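Local coordinates for protein peptidase S15/CocE/NonD (Thaumarchaeota archaeon SCGC AB-539-E09, PDB 4PF1) that probably acts as a serine aminopeptidase of the alpha/beta-hydrolase fold, removing residues from the amino-terminal end of peptides, at residues S495-D500 against K605-V610; T131-D136 against G164-M169; K479-V484 against F566-R571; V436-R441 against F581-R586. One frame throughout, in Å; residues are numbered along the deposited sequence.

Contact 2 belongs to the catalytic alpha/beta-hydrolase part of the chain, whereas contacts 1, 3 and 4 all fall in the C-terminal non-catalytic region of the S15 family. Y165 of contact 2 lies near, without touching, the probable Ser-His-Asp triad, and the nearest atoms of its side chain and a glycerol, probably from the crystallisation liquor, are about 3 Å apart. Contact 4 is the nearest of the other three to contact 2, with centres 34 Å apart; contacts 1 and 3 are each 44 Å from it, centre to centre. Within the C-terminal region, contacts 1 and 4 are closest, about 8 Å between nearest atoms, and contact 3 is nested inside the loop of chain closed by contact 4.

Contact 1 (S495-D500 against K605-V610); sequences STSGSD and KATQRV
S495 and R609 form a hydrogen-bonded pair where strand 489-496 runs antiparallel to strand 606-625 in a beta sheet of the C-terminal domain. S495 N donates to R609 O and R609 N donates back to S495 O. The next pair, T496 with Q608, is non-hydrogen-bonded, and their side chains run side by side on the buried face, with A606 CB 3.7 Å from T496 OG1. T496 OG1 accepts from G498 N at 3.1 Å, an ST turn that bends the chain as the strand ends. An alanine at T496 would probably leave G498 N without this acceptor and the turn less firmly set. S497 continues the pairing beyond the strand: S497 N donates to T607 O.

The side carrying S497, T607 and R609 is looser and partly open to solvent. S495 OG packs on R609 CB at 3.4 Å, yet one water joins S495 OG to T607 O and another joins it to R609 NH1, while the R609 guanidinium makes a salt bridge to E427 of strand 425-430. At the strand end S497 OG, held between its backbone N and carbonyl carbon (chi1 58°), receives T607 N at 2.7 Å in a nearly straight bond of 169°.

Contact 2 (T131-D136 against G164-M169); sequences TDHSTD and GYTTLM
H133 lies against Y165, T166 and M169, and its side chain can be followed outward along the contact. H133 CB meets M169 CB at 3.7 Å, with M169 CG slightly farther. CG stands anti to the carbonyl carbon (chi1 -78°), and beyond it the imidazole reaches Y165 and T166. On one branch, H133 CD2 comes within 3.9 Å of Y165 CE2, near the plane of the tyrosine ring, and H133 NE2 lies 4.2 Å from the same Y165 CE2. The two rings form an offset edge-to-face pair, the Y165 edge directed to the H133 face, with planes at 87°. On the other branch, ND1 and CE1 lie beside the T166 methyl, CG2, which makes an off-centre CH-pi contact 4.2 Å from the centroid of the H133 ring. ND1 has its polar partner, R66, outside both segments.

Helix 162-169 follows what is probably the nucleophile elbow of the alpha/beta-hydrolase fold, and here it packs against the start of helix 133-147. That start is closed by a capping box: T135 N donates to D132 OD1, and D132 N donates to T135 OG1. An alanine at H133 would remove the imidazole and would probably lose the bond between ND1 and R66 and open a gap beside Y165 CE2 and T166 CG2.

Y165 is fixed from other sides too: M169 CG sits over one face, toward the rim, and OH bonds to K120 O. S134 CB approaches M169 O at 3.2 Å, and a water donates to T166 O at 2.6 Å and only weakly to H133 O.

Contact 3 (K479-V484 against F566-R571); sequences KEPLRV and FLPGHR
L482 and F566 are paired across the strands as an antiparallel hydrogen-bonded pair, with side chains lying side by side and pointing the same way. The leucine has CG anti to the backbone N (chi1 -162°), which carries its branches alongside the phenylalanine on the same face of the ribbon. Its chi2 of 137° is away from the staggered positions, and with this turn L482 CD2 comes to rest 4.0 Å from F566 CD2. Farther along the ring, V484 CG2 lies obliquely at 3.7 Å from F566 CE2. L482 O sits near the plane of the F566 ring, at its edge, 3.7 Å from F566 CD2.

The backbone bonds are L482 N to F566 O at 2.9 Å and F566 N to L482 O at 2.7 Å. They join strand 482-486 to strand 562-566 as a two-stranded antiparallel ribbon of the C-terminal domain. The ring of H564 stands edge-to-face with F566, and I624 of strand 606-625 touches L482 and V484.

Away from this pair the contact passes to two prolines on a more exposed flank. P481, with CG endo, and P568, with CG exo, have their rings crossing obliquely, CD of P481 lying 4.1 Å from CG of P568. P568 and G569 occupy the middle of a type II beta turn closed by H570 N to L567 O at 3.1 Å. G569 has a positive phi of 91°, where a side chain would press on the preceding carbonyl oxygen.

Contact 4 (V436-R441 against F581-R586); sequences VPYRQR and FPLYDR
The side chains of L583 and P582 each cross that of Y438 at about a right angle. L583 CB lies over the centre of one face of the Y438 ring, 3.9 Å from the centroid and 5° off the ring normal, a CH-pi contact. L583 CD2 touches Y438 CD2 at 3.8 Å. R439 CG covers the opposite face, nearer the rim. P582, joined to F581 by a cis peptide, brings its CD obliquely to the ring, 3.7 Å from Y438 CD1, and F581 O stands at the ring edge. Y438 CB points toward the 581-586 segment, and chi1 of 84° sets CG between the backbone N and the carbonyl carbon.

A single backbone bridge between P437 and F581 ties two loops where the C-terminal region meets helices of the catalytic part: F581 packs on Y235 and L236 of helix 231-238, and P582 on E205 of helix 204-215. F581 N donates to V436 O at 3.0 Å, and Y438 N donates to F581 O at 2.9 Å. P437 packs on S466 of a second subunit.

With aliphatic carbon on both faces and the polar bonding left to the backbone, the Y438 ring is probably held by fit, while the two N-H...O bonds join the loops.

Contact 1 (S495-D500 against K605-V610)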
# COMPACT_ATOMS: atom_id res chain seq x y z
N SER A 495 -8.07 0.43 -45.98
CA SER A 495 -7.02 0.43 -47.00
C SER A 495 -5.67 0.74 -46.35
O SER A 495 -5.62 1.48 -45.37
CB SER A 495 -7.33 1.43 -48.10
OG SER A 495 -7.22 2.77 -47.66
N THR A 496 -4.60 0.17 -46.90
CA THR A 496 -3.24 0.43 -46.44
C THR A 496 -2.35 0.73 -47.64
O THR A 496 -2.57 0.17 -48.72
CB THR A 496 -2.68 -0.76 -45.60
OG1 THR A 496 -1.31 -0.49 -45.27
CG2 THR A 496 -2.78 -2.11 -46.32
N SER A 497 -1.34 1.59 -47.46
CA SER A 497 -0.38 1.88 -48.53
C SER A 497 0.66 0.74 -48.65
O SER A 497 1.44 0.72 -49.60
CB SER A 497 0.30 3.23 -48.30
OG SER A 497 0.98 3.28 -47.06
N GLY A 498 0.63 -0.21 -47.71
CA GLY A 498 1.52 -1.37 -47.69
C GLY A 498 0.90 -2.62 -48.29
O GLY A 498 -0.21 -2.57 -48.83
N SER A 499 1.61 -3.77 -48.21
CA SER A 499 1.15 -5.05 -48.77
C SER A 499 0.75 -6.06 -47.67
O SER A 499 0.35 -7.19 -47.98
CB SER A 499 2.19 -5.65 -49.71
OG SER A 499 3.52 -5.43 -49.28
N ASP A 500 0.82 -5.63 -46.40
CA ASP A 500 0.39 -6.42 -45.24
C ASP A 500 0.04 -5.46 -44.10
O ASP A 500 0.49 -4.31 -44.12
CB ASP A 500 1.47 -7.44 -44.80
CG ASP A 500 0.92 -8.64 -44.02
OD1 ASP A 500 -0.23 -8.56 -43.52
OD2 ASP A 500 1.65 -9.64 -43.88
N LYS A 605 6.77 2.18 -42.81
CA LYS A 605 5.61 3.00 -42.46
C LYS A 605 4.51 2.82 -43.49
O LYS A 605 4.81 2.64 -44.68
CB LYS A 605 5.99 4.49 -42.39
CG LYS A 605 6.87 4.87 -41.21
CD LYS A 605 7.14 6.37 -41.22
CE LYS A 605 8.25 6.75 -40.28
NZ LYS A 605 8.42 8.22 -40.20
N ALA A 606 3.25 2.86 -43.06
CA ALA A 606 2.12 2.73 -43.97
C ALA A 606 1.01 3.69 -43.58
O ALA A 606 0.79 3.95 -42.39
CB ALA A 606 1.60 1.30 -43.96
N THR A 607 0.32 4.23 -44.59
CA THR A 607 -0.82 5.13 -44.43
C THR A 607 -2.07 4.28 -44.35
O THR A 607 -2.38 3.56 -45.29
CB THR A 607 -0.84 6.16 -45.58
OG1 THR A 607 0.39 6.87 -45.57
CG2 THR A 607 -2.00 7.14 -45.46
N GLN A 608 -2.77 4.32 -43.20
CA GLN A 608 -3.96 3.51 -42.95
C GLN A 608 -5.21 4.35 -43.01
O GLN A 608 -5.24 5.46 -42.49
CB GLN A 608 -3.87 2.79 -41.58
CG GLN A 608 -2.47 2.33 -41.15
CD GLN A 608 -1.96 1.15 -41.93
OE1 GLN A 608 -1.69 1.23 -43.13
NE2 GLN A 608 -1.75 0.04 -41.25
N ARG A 609 -6.27 3.80 -43.63
CA ARG A 609 -7.54 4.51 -43.78
C ARG A 609 -8.71 3.61 -43.44
O ARG A 609 -8.89 2.57 -44.08
CB ARG A 609 -7.71 5.03 -45.22
CG ARG A 609 -6.85 6.23 -45.56
CD ARG A 609 -6.96 6.55 -47.04
NE ARG A 609 -6.12 7.67 -47.43
CZ ARG A 609 -6.02 8.13 -48.67
NH1 ARG A 609 -6.71 7.57 -49.66
NH2 ARG A 609 -5.23 9.16 -48.94
N VAL A 610 -9.53 4.01 -42.45
CA VAL A 610 -10.75 3.29 -42.10
C VAL A 610 -11.91 4.03 -42.77
O VAL A 610 -12.24 5.16 -42.40
CB VAL A 610 -10.92 3.13 -40.56
CG1 VAL A 610 -12.33 2.65 -40.22
CG2 VAL A 610 -9.88 2.16 -40.00
O HOH W 1 -4.48 3.56 -47.24
O HOH W 2 -7.48 4.73 -49.81

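Contact 2 (T131-D136 against G164-M169)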
# COMPACT_ATOMS: atom_id res chain seq x y z
N THR A 131 -0.30 -43.83 -28.30
CA THR A 131 -1.03 -43.34 -27.12
C THR A 131 -1.32 -41.85 -27.24
O THR A 131 -0.66 -41.14 -28.00
CB THR A 131 -0.24 -43.62 -25.82
OG1 THR A 131 0.99 -42.89 -25.84
CG2 THR A 131 0.00 -45.11 -25.57
N ASP A 132 -2.32 -41.37 -26.49
CA ASP A 132 -2.68 -39.95 -26.41
C ASP A 132 -3.26 -39.66 -25.02
O ASP A 132 -3.29 -40.57 -24.18
CB ASP A 132 -3.64 -39.53 -27.55
CG ASP A 132 -4.87 -40.39 -27.73
OD1 ASP A 132 -5.58 -40.62 -26.73
OD2 ASP A 132 -5.18 -40.75 -28.88
N HIS A 133 -3.70 -38.42 -24.76
CA HIS A 133 -4.25 -38.04 -23.46
C HIS A 133 -5.50 -38.85 -23.09
O HIS A 133 -5.68 -39.15 -21.92
CB HIS A 133 -4.55 -36.54 -23.39
CG HIS A 133 -3.34 -35.69 -23.19
ND1 HIS A 133 -2.74 -35.57 -21.95
CD2 HIS A 133 -2.66 -34.93 -24.08
CE1 HIS A 133 -1.72 -34.75 -22.12
NE2 HIS A 133 -1.63 -34.33 -23.38
N SER A 134 -6.33 -39.22 -24.09
CA SER A 134 -7.55 -40.00 -23.84
C SER A 134 -7.24 -41.46 -23.45
O SER A 134 -7.93 -42.00 -22.58
CB SER A 134 -8.49 -39.96 -25.05
OG SER A 134 -8.01 -40.74 -26.14
N THR A 135 -6.22 -42.09 -24.07
CA THR A 135 -5.85 -43.48 -23.74
C THR A 135 -5.16 -43.51 -22.38
O THR A 135 -5.41 -44.43 -21.60
CB THR A 135 -4.98 -44.13 -24.84
OG1 THR A 135 -3.64 -43.64 -24.77
CG2 THR A 135 -5.55 -43.94 -26.23
N ASP A 136 -4.30 -42.50 -22.11
CA ASP A 136 -3.61 -42.36 -20.82
C ASP A 136 -4.63 -42.13 -19.70
O ASP A 136 -4.50 -42.72 -18.63
CB ASP A 136 -2.57 -41.23 -20.88
CG ASP A 136 -1.26 -41.59 -21.57
OD1 ASP A 136 -1.07 -42.78 -21.91
OD2 ASP A 136 -0.41 -40.69 -21.74
N GLY A 164 -7.63 -27.83 -18.63
CA GLY A 164 -8.95 -27.80 -19.25
C GLY A 164 -8.93 -28.58 -20.55
O GLY A 164 -9.89 -29.27 -20.88
N TYR A 165 -7.80 -28.49 -21.29
CA TYR A 165 -7.56 -29.23 -22.53
C TYR A 165 -7.51 -30.73 -22.22
O TYR A 165 -8.12 -31.52 -22.94
CB TYR A 165 -6.25 -28.75 -23.20
CG TYR A 165 -5.71 -29.67 -24.28
CD1 TYR A 165 -6.16 -29.56 -25.59
CD2 TYR A 165 -4.73 -30.61 -23.99
CE1 TYR A 165 -5.66 -30.40 -26.59
CE2 TYR A 165 -4.24 -31.47 -24.98
CZ TYR A 165 -4.70 -31.35 -26.28
OH TYR A 165 -4.21 -32.16 -27.27
N THR A 166 -6.81 -31.12 -21.13
CA THR A 166 -6.71 -32.53 -20.73
C THR A 166 -8.08 -33.05 -20.26
O THR A 166 -8.39 -34.20 -20.51
CB THR A 166 -5.62 -32.76 -19.68
OG1 THR A 166 -5.93 -32.03 -18.50
CG2 THR A 166 -4.23 -32.41 -20.18
N THR A 167 -8.90 -32.16 -19.63
CA THR A 167 -10.26 -32.48 -19.18
C THR A 167 -11.14 -32.84 -20.40
O THR A 167 -11.90 -33.81 -20.35
CB THR A 167 -10.84 -31.29 -18.37
OG1 THR A 167 -10.12 -31.16 -17.14
CG2 THR A 167 -12.33 -31.43 -18.07
N LEU A 168 -11.01 -32.07 -21.50
CA LEU A 168 -11.74 -32.32 -22.74
C LEU A 168 -11.33 -33.66 -23.36
O LEU A 168 -12.18 -34.37 -23.91
CB LEU A 168 -11.51 -31.19 -23.76
CG LEU A 168 -12.06 -29.81 -23.42
CD1 LEU A 168 -11.52 -28.77 -24.37
CD2 LEU A 168 -13.59 -29.80 -23.43
N MET A 169 -10.04 -34.02 -23.25
CA MET A 169 -9.50 -35.27 -23.79
C MET A 169 -10.04 -36.51 -23.03
O MET A 169 -10.03 -37.60 -23.58
CB MET A 169 -7.97 -35.26 -23.80
CG MET A 169 -7.38 -34.40 -24.92
SD MET A 169 -7.66 -35.11 -26.56
CE MET A 169 -6.83 -33.96 -27.55
O HOH W 3 -6.77 -36.26 -20.42

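Contact 3 (K479-V484 against F566-R571)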
# COMPACT_ATOMS: atom_id res chain seq x y z
N LYS A 479 -28.39 8.35 -22.32
CA LYS A 479 -29.43 8.88 -21.45
C LYS A 479 -30.20 7.74 -20.77
O LYS A 479 -30.80 7.95 -19.72
CB LYS A 479 -30.37 9.80 -22.23
CG LYS A 479 -29.73 11.12 -22.63
CD LYS A 479 -30.76 12.20 -22.89
CE LYS A 479 -30.25 13.57 -22.49
NZ LYS A 479 -30.24 13.76 -21.01
N GLU A 480 -30.15 6.54 -21.35
CA GLU A 480 -30.78 5.34 -20.81
C GLU A 480 -29.81 4.15 -20.93
O GLU A 480 -28.87 4.21 -21.73
CB GLU A 480 -32.11 5.05 -21.55
CG GLU A 480 -33.24 6.01 -21.22
CD GLU A 480 -33.82 5.97 -19.81
OE1 GLU A 480 -34.40 6.99 -19.38
OE2 GLU A 480 -33.73 4.91 -19.15
N PRO A 481 -29.98 3.06 -20.13
CA PRO A 481 -29.03 1.93 -20.23
C PRO A 481 -29.13 1.18 -21.56
O PRO A 481 -30.22 1.03 -22.12
CB PRO A 481 -29.43 1.03 -19.05
CG PRO A 481 -30.85 1.36 -18.79
CD PRO A 481 -31.00 2.82 -19.09
N LEU A 482 -27.97 0.71 -22.08
CA LEU A 482 -27.88 -0.05 -23.32
C LEU A 482 -27.29 -1.43 -23.02
O LEU A 482 -26.15 -1.53 -22.56
CB LEU A 482 -27.03 0.70 -24.36
CG LEU A 482 -27.19 0.26 -25.81
CD1 LEU A 482 -27.26 1.45 -26.74
CD2 LEU A 482 -26.05 -0.65 -26.23
N ARG A 483 -28.08 -2.49 -23.23
CA ARG A 483 -27.69 -3.87 -22.94
C ARG A 483 -27.18 -4.58 -24.19
O ARG A 483 -27.87 -4.58 -25.21
CB ARG A 483 -28.87 -4.66 -22.35
CG ARG A 483 -29.43 -4.12 -21.04
CD ARG A 483 -30.46 -5.07 -20.45
NE ARG A 483 -29.85 -6.32 -19.99
CZ ARG A 483 -30.47 -7.49 -19.99
NH1 ARG A 483 -31.71 -7.60 -20.44
NH2 ARG A 483 -29.84 -8.58 -19.56
N VAL A 484 -26.00 -5.21 -24.09
CA VAL A 484 -25.41 -5.99 -25.20
C VAL A 484 -25.11 -7.42 -24.73
O VAL A 484 -24.75 -7.63 -23.57
CB VAL A 484 -24.15 -5.33 -25.83
CG1 VAL A 484 -24.52 -4.09 -26.65
CG2 VAL A 484 -23.09 -5.00 -24.77
N PHE A 566 -24.28 -0.82 -20.72
CA PHE A 566 -23.67 0.51 -20.81
C PHE A 566 -24.63 1.45 -20.09
O PHE A 566 -25.72 1.74 -20.59
CB PHE A 566 -23.46 0.92 -22.28
CG PHE A 566 -22.41 0.14 -23.05
CD1 PHE A 566 -21.06 0.50 -22.96
CD2 PHE A 566 -22.76 -0.89 -23.90
CE1 PHE A 566 -20.09 -0.21 -23.68
CE2 PHE A 566 -21.79 -1.59 -24.63
CZ PHE A 566 -20.46 -1.24 -24.51
N LEU A 567 -24.29 1.81 -18.84
CA LEU A 567 -25.16 2.58 -17.95
C LEU A 567 -25.31 4.07 -18.38
O LEU A 567 -24.48 4.57 -19.14
CB LEU A 567 -24.65 2.49 -16.50
CG LEU A 567 -24.81 1.13 -15.80
CD1 LEU A 567 -23.90 1.03 -14.60
CD2 LEU A 567 -26.26 0.90 -15.38
N PRO A 568 -26.36 4.80 -17.89
CA PRO A 568 -26.50 6.22 -18.26
C PRO A 568 -25.28 7.06 -17.86
O PRO A 568 -24.69 6.83 -16.80
CB PRO A 568 -27.75 6.67 -17.48
CG PRO A 568 -28.51 5.41 -17.22
CD PRO A 568 -27.47 4.36 -17.01
N GLY A 569 -24.89 7.98 -18.73
CA GLY A 569 -23.71 8.81 -18.53
C GLY A 569 -22.46 8.21 -19.15
O GLY A 569 -21.46 8.90 -19.34
N HIS A 570 -22.50 6.89 -19.46
CA HIS A 570 -21.39 6.18 -20.10
C HIS A 570 -21.45 6.35 -21.62
O HIS A 570 -22.52 6.62 -22.17
CB HIS A 570 -21.42 4.67 -19.75
CG HIS A 570 -21.12 4.35 -18.32
ND1 HIS A 570 -19.95 3.72 -17.95
CD2 HIS A 570 -21.88 4.53 -17.21
CE1 HIS A 570 -20.02 3.55 -16.64
NE2 HIS A 570 -21.17 4.02 -16.15
N ARG A 571 -20.31 6.18 -22.29
CA ARG A 571 -20.21 6.23 -23.75
C ARG A 571 -19.73 4.89 -24.29
O ARG A 571 -19.01 4.17 -23.59
CB ARG A 571 -19.24 7.34 -24.22
CG ARG A 571 -19.61 8.77 -23.83
CD ARG A 571 -18.57 9.72 -24.40
NE ARG A 571 -18.57 11.03 -23.75
CZ ARG A 571 -18.62 12.19 -24.39
NH1 ARG A 571 -18.72 12.22 -25.72
NH2 ARG A 571 -18.59 13.33 -23.72

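Contact 4 (V436-R441 against F581-R586)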
# COMPACT_ATOMS: atom_id res chain seq x y z
N VAL A 436 2.63 0.50 -31.18
CA VAL A 436 1.75 0.91 -30.08
C VAL A 436 1.90 -0.10 -28.91
O VAL A 436 1.71 -1.31 -29.12
CB VAL A 436 0.27 1.04 -30.54
CG1 VAL A 436 -0.61 1.58 -29.41
CG2 VAL A 436 0.15 1.93 -31.78
N PRO A 437 2.28 0.35 -27.69
CA PRO A 437 2.39 -0.60 -26.57
C PRO A 437 1.00 -1.09 -26.13
O PRO A 437 0.10 -0.27 -25.95
CB PRO A 437 3.11 0.20 -25.50
CG PRO A 437 2.78 1.62 -25.78
CD PRO A 437 2.56 1.74 -27.26
N TYR A 438 0.82 -2.43 -26.00
CA TYR A 438 -0.48 -3.03 -25.63
C TYR A 438 -0.90 -2.60 -24.22
O TYR A 438 -2.08 -2.59 -23.90
CB TYR A 438 -0.45 -4.57 -25.76
CG TYR A 438 0.11 -5.34 -24.59
CD1 TYR A 438 1.48 -5.31 -24.30
CD2 TYR A 438 -0.68 -6.23 -23.86
CE1 TYR A 438 2.02 -6.06 -23.26
CE2 TYR A 438 -0.15 -7.00 -22.83
CZ TYR A 438 1.20 -6.91 -22.52
OH TYR A 438 1.73 -7.67 -21.51
N ARG A 439 0.09 -2.21 -23.40
CA ARG A 439 -0.10 -1.68 -22.06
C ARG A 439 0.86 -0.55 -21.86
O ARG A 439 1.81 -0.40 -22.64
CB ARG A 439 0.17 -2.76 -21.01
CG ARG A 439 -0.79 -3.92 -21.01
CD ARG A 439 -0.61 -4.74 -19.76
NE ARG A 439 -1.42 -4.21 -18.66
CZ ARG A 439 -1.29 -4.58 -17.39
NH1 ARG A 439 -0.36 -5.47 -17.04
NH2 ARG A 439 -2.08 -4.07 -16.46
N GLN A 440 0.68 0.23 -20.77
CA GLN A 440 1.60 1.30 -20.42
C GLN A 440 2.95 0.70 -20.04
O GLN A 440 3.00 -0.39 -19.45
CB GLN A 440 1.03 2.17 -19.29
CG GLN A 440 -0.11 3.08 -19.76
CD GLN A 440 -0.52 4.12 -18.74
OE1 GLN A 440 -0.63 5.31 -19.05
NE2 GLN A 440 -0.82 3.69 -17.52
N ARG A 441 4.04 1.34 -20.46
CA ARG A 441 5.38 0.84 -20.20
C ARG A 441 5.83 1.16 -18.77
O ARG A 441 5.34 2.13 -18.19
CB ARG A 441 6.37 1.36 -21.25
CG ARG A 441 6.34 0.50 -22.50
CD ARG A 441 7.04 1.15 -23.66
NE ARG A 441 8.49 0.99 -23.59
CZ ARG A 441 9.35 1.77 -24.23
NH1 ARG A 441 10.65 1.56 -24.12
NH2 ARG A 441 8.91 2.77 -24.98
N PHE A 581 2.00 -4.33 -29.21
CA PHE A 581 3.35 -4.78 -28.89
C PHE A 581 3.73 -4.64 -27.39
O PHE A 581 3.26 -3.71 -26.74
CB PHE A 581 4.32 -3.93 -29.75
CG PHE A 581 5.69 -4.49 -29.96
CD1 PHE A 581 5.91 -5.51 -30.88
CD2 PHE A 581 6.78 -3.99 -29.25
CE1 PHE A 581 7.18 -6.05 -31.06
CE2 PHE A 581 8.06 -4.53 -29.44
CZ PHE A 581 8.25 -5.55 -30.35
N PRO A 582 4.58 -5.53 -26.80
CA PRO A 582 5.31 -6.67 -27.41
C PRO A 582 4.55 -8.00 -27.40
O PRO A 582 5.10 -8.99 -27.89
CB PRO A 582 6.57 -6.75 -26.55
CG PRO A 582 6.10 -6.35 -25.18
CD PRO A 582 4.97 -5.35 -25.39
N LEU A 583 3.32 -8.04 -26.83
CA LEU A 583 2.50 -9.26 -26.77
C LEU A 583 2.40 -9.89 -28.16
O LEU A 583 2.71 -11.07 -28.32
CB LEU A 583 1.10 -8.96 -26.19
CG LEU A 583 0.09 -10.14 -26.09
CD1 LEU A 583 0.70 -11.37 -25.38
CD2 LEU A 583 -1.17 -9.71 -25.38
N TYR A 584 2.06 -9.08 -29.17
CA TYR A 584 2.02 -9.53 -30.56
C TYR A 584 3.23 -9.01 -31.31
O TYR A 584 3.63 -7.86 -31.10
CB TYR A 584 0.73 -9.07 -31.25
CG TYR A 584 -0.52 -9.71 -30.68
CD1 TYR A 584 -1.22 -9.10 -29.64
CD2 TYR A 584 -0.96 -10.94 -31.14
CE1 TYR A 584 -2.35 -9.71 -29.09
CE2 TYR A 584 -2.10 -11.55 -30.61
CZ TYR A 584 -2.78 -10.93 -29.57
OH TYR A 584 -3.89 -11.53 -29.04
N ASP A 585 3.83 -9.84 -32.19
CA ASP A 585 4.96 -9.37 -32.99
C ASP A 585 4.46 -8.36 -34.04
O ASP A 585 3.27 -8.38 -34.38
CB ASP A 585 5.73 -10.55 -33.64
CG ASP A 585 4.96 -11.38 -34.65
OD1 ASP A 585 3.71 -11.30 -34.67
OD2 ASP A 585 5.60 -12.16 -35.38
N ARG A 586 5.32 -7.44 -34.47
CA ARG A 586 4.93 -6.40 -35.42
C ARG A 586 4.69 -6.96 -36.80
O ARG A 586 5.46 -7.79 -37.28
CB ARG A 586 6.01 -5.32 -35.54
CG ARG A 586 6.36 -4.61 -34.25
CD ARG A 586 7.66 -3.84 -34.39
NE ARG A 586 8.77 -4.69 -34.80
CZ ARG A 586 9.76 -4.29 -35.60
NH1 ARG A 586 9.77 -3.06 -36.09
NH2 ARG A 586 10.73 -5.13 -35.93